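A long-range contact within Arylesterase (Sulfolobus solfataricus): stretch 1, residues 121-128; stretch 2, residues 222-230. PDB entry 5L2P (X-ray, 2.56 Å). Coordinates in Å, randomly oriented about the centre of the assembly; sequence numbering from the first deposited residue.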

# COMPACT_ATOMS: atom_id res chain seq x y z
N LYS A 121 -10.08 28.59 -21.04
CA LYS A 121 -9.29 27.40 -20.94
C LYS A 121 -7.95 27.73 -20.29
O LYS A 121 -7.59 28.90 -20.14
CB LYS A 121 -9.05 26.79 -22.32
CG LYS A 121 -10.27 26.05 -22.86
CD LYS A 121 -9.89 25.18 -24.05
CE LYS A 121 -11.11 24.46 -24.57
NZ LYS A 121 -11.34 23.20 -23.82
N PHE A 122 -7.24 26.67 -19.89
CA PHE A 122 -5.86 26.77 -19.49
C PHE A 122 -5.08 27.62 -20.52
O PHE A 122 -5.26 27.43 -21.72
CB PHE A 122 -5.25 25.37 -19.39
CG PHE A 122 -3.77 25.35 -19.17
CD1 PHE A 122 -3.24 25.43 -17.90
CD2 PHE A 122 -2.91 25.24 -20.25
CE1 PHE A 122 -1.85 25.40 -17.71
CE2 PHE A 122 -1.52 25.21 -20.07
CZ PHE A 122 -0.99 25.30 -18.80
N PRO A 123 -4.21 28.52 -20.06
CA PRO A 123 -3.78 28.78 -18.68
C PRO A 123 -4.46 29.98 -17.97
O PRO A 123 -3.88 30.54 -17.05
CB PRO A 123 -2.28 29.05 -18.86
CG PRO A 123 -2.24 29.79 -20.14
CD PRO A 123 -3.37 29.27 -21.01
N THR A 124 -5.68 30.34 -18.36
CA THR A 124 -6.33 31.56 -17.87
C THR A 124 -6.46 31.58 -16.36
O THR A 124 -6.03 32.54 -15.72
CB THR A 124 -7.76 31.71 -18.47
OG1 THR A 124 -7.71 31.69 -19.89
CG2 THR A 124 -8.42 33.04 -18.05
N ALA A 125 -7.00 30.51 -15.77
CA ALA A 125 -7.10 30.38 -14.29
C ALA A 125 -5.77 30.58 -13.56
O ALA A 125 -5.72 31.22 -12.51
CB ALA A 125 -7.67 29.03 -13.89
N VAL A 126 -4.68 30.05 -14.13
CA VAL A 126 -3.38 30.14 -13.48
C VAL A 126 -2.91 31.59 -13.44
O VAL A 126 -2.40 32.07 -12.41
CB VAL A 126 -2.31 29.28 -14.17
CG1 VAL A 126 -0.97 29.43 -13.46
CG2 VAL A 126 -2.77 27.82 -14.21
N TYR A 127 -3.06 32.27 -14.57
CA TYR A 127 -2.67 33.68 -14.64
C TYR A 127 -3.60 34.62 -13.87
O TYR A 127 -3.11 35.63 -13.34
CB TYR A 127 -2.51 34.12 -16.08
CG TYR A 127 -1.24 33.57 -16.69
CD1 TYR A 127 0.01 33.97 -16.21
CD2 TYR A 127 -1.28 32.64 -17.72
CE1 TYR A 127 1.18 33.44 -16.73
CE2 TYR A 127 -0.10 32.12 -18.27
CZ TYR A 127 1.11 32.53 -17.76
OH TYR A 127 2.28 32.05 -18.26
N ASP A 128 -4.89 34.29 -13.79
CA ASP A 128 -5.80 35.09 -12.96
C ASP A 128 -5.39 35.04 -11.51
O ASP A 128 -5.41 36.07 -10.82
CB ASP A 128 -7.27 34.60 -13.07
CG ASP A 128 -7.97 35.09 -14.33
OD1 ASP A 128 -7.37 35.81 -15.15
OD2 ASP A 128 -9.13 34.70 -14.53
N LYS A 222 -1.05 18.56 -25.88
CA LYS A 222 0.28 19.10 -25.59
C LYS A 222 0.36 19.76 -24.22
O LYS A 222 1.45 19.86 -23.65
CB LYS A 222 0.73 20.13 -26.64
CG LYS A 222 0.64 19.65 -28.09
CD LYS A 222 1.39 20.57 -29.05
CE LYS A 222 0.81 20.44 -30.46
NZ LYS A 222 1.61 21.11 -31.53
N ASP A 223 -0.78 20.26 -23.73
CA ASP A 223 -0.88 20.87 -22.39
C ASP A 223 -0.69 19.87 -21.26
O ASP A 223 -0.35 20.27 -20.15
CB ASP A 223 -2.25 21.56 -22.18
CG ASP A 223 -2.40 22.80 -23.00
OD1 ASP A 223 -1.36 23.41 -23.35
OD2 ASP A 223 -3.58 23.15 -23.30
N LEU A 224 -0.95 18.59 -21.53
CA LEU A 224 -0.78 17.54 -20.52
C LEU A 224 0.62 17.52 -19.89
O LEU A 224 0.74 17.24 -18.71
CB LEU A 224 -1.10 16.17 -21.10
CG LEU A 224 -2.52 15.90 -21.56
CD1 LEU A 224 -2.50 14.54 -22.26
CD2 LEU A 224 -3.49 15.93 -20.38
N TYR A 225 1.66 17.86 -20.64
CA TYR A 225 3.02 17.87 -20.09
C TYR A 225 3.53 19.26 -19.79
O TYR A 225 4.71 19.47 -19.50
CB TYR A 225 4.02 17.13 -21.00
CG TYR A 225 4.14 17.64 -22.43
CD1 TYR A 225 4.94 18.73 -22.76
CD2 TYR A 225 3.49 16.97 -23.46
CE1 TYR A 225 5.05 19.15 -24.06
CE2 TYR A 225 3.60 17.40 -24.76
CZ TYR A 225 4.36 18.48 -25.06
OH TYR A 225 4.39 18.83 -26.42
N ASN A 226 2.62 20.23 -19.82
CA ASN A 226 2.96 21.59 -19.42
C ASN A 226 3.08 21.64 -17.90
O ASN A 226 2.18 21.19 -17.20
CB ASN A 226 1.86 22.55 -19.90
CG ASN A 226 2.31 24.01 -19.88
OD1 ASN A 226 2.81 24.49 -18.90
ND2 ASN A 226 2.12 24.72 -20.98
N PRO A 227 4.20 22.17 -17.38
CA PRO A 227 4.34 22.19 -15.92
C PRO A 227 3.33 23.09 -15.19
O PRO A 227 3.03 22.82 -14.04
CB PRO A 227 5.79 22.67 -15.71
CG PRO A 227 6.47 22.47 -17.00
CD PRO A 227 5.42 22.62 -18.07
N LEU A 228 2.80 24.12 -15.84
CA LEU A 228 1.74 24.94 -15.22
C LEU A 228 0.42 24.18 -15.09
O LEU A 228 -0.42 24.56 -14.27
CB LEU A 228 1.50 26.24 -15.98
CG LEU A 228 2.71 27.18 -16.08
CD1 LEU A 228 2.38 28.44 -16.87
CD2 LEU A 228 3.29 27.56 -14.74
N PHE A 229 0.22 23.15 -15.90
CA PHE A 229 -0.91 22.27 -15.75
C PHE A 229 -0.58 21.11 -14.82
O PHE A 229 -1.37 20.78 -13.90
CB PHE A 229 -1.37 21.76 -17.09
CG PHE A 229 -2.35 20.62 -17.00
CD1 PHE A 229 -3.65 20.84 -16.62
CD2 PHE A 229 -1.96 19.34 -17.33
CE1 PHE A 229 -4.54 19.80 -16.55
CE2 PHE A 229 -2.83 18.29 -17.25
CZ PHE A 229 -4.13 18.51 -16.86
N SER A 230 0.58 20.48 -15.07
CA SER A 230 1.08 19.33 -14.30
C SER A 230 2.39 19.65 -13.67
O SER A 230 3.44 19.28 -14.20
CB SER A 230 1.24 18.10 -15.18
OG SER A 230 -0.02 17.53 -15.51

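This is a small, mainly van der Waals contact in which one buried aromatic ring, that of Phe122, is packed against residues 223-229, with no hydrogen bond passing between the two stretches. The interface buries 316 Å², both sides summed, and Phe122 alone has 115 Å² of its surface covered by the other stretch. Its CA-to-CB bond points toward stretch 2, and with chi1 at 172° (t) the flat ring reaches four residues at once.

Over one face of the ring lies the CB of Phe229, 4.2 Å from the centroid of the Phe122 ring and 28° off the ring normal, a CH-pi contact; the closest pair of side-chain atoms is Phe122 CE1 and Phe229 CB, at 3.7 Å. The two aromatic rings do not stack: the side chain of Phe229 starts sideways and its end leads away, so it offers its methylene to Phe122 and sends its ring elsewhere. The edge of the Phe122 ring meets the main chain and a polar side chain: CE1 of Phe122 is 3.7 Å from C of Leu228, while CZ of Phe122 comes to 3.7 Å from CG of Asn226. CE1 of Phe122 is also 3.6 Å from N of Phe229, so it sits against the peptide link between Leu228 and Phe229. Asp223 approaches obliquely, its CG 3.7 Å from CD2 of Phe122. Both carboxylate oxygens of Asp223 are hydrogen-bonded elsewhere in the structure, which helps a charged group tolerate burial beside a phenyl ring.

Stretch 2 is braced by its own hydrogen bonds. Asn226 OD1 accepts a hydrogen bond from Leu228 N (3.1 Å, N-H...acceptor angle 151°), and the side-chain amide thereby ties the turn together next to the ring it touches. Backbone bonds from Asn226 N to Asp223 O (3.0 Å) and from Ser230 N to Asn226 O (2.8 Å) close the chain on both sides of Asn226. Pro227, whose CA-to-CB bond points away, takes no part in the contact.

Leu228 carries the contact onward to the helix of stretch 1, and 83 Å² of it is covered. Its CB lies 3.9 Å from CE1 of Phe122, and its CD1 lies 3.9 Å from OH of Tyr127, so the side chain (chi1 m, chi2 t) spans the distance between the two aromatic residues. Tyr127 starts sideways, but its end comes nearer, and its exposed ring borders the contact. Val126, one residue earlier, points toward stretch 2 and brings CG2 to 4.0 Å from Leu228 O; a compact branched side chain fills this buried site without needing a polar partner.

Phe122 itself stands just ahead of that helix, joined to Pro123 by a cis peptide bond. Pro123 occupies the N-cap position, and its O accepts a bond from Tyr127 N (3.1 Å). Two residues before Pro123, Lys121 O receives both Thr124 N (3.0 Å) and Thr124 OG1 (2.8 Å), bracing the turn that presents the Phe122 ring.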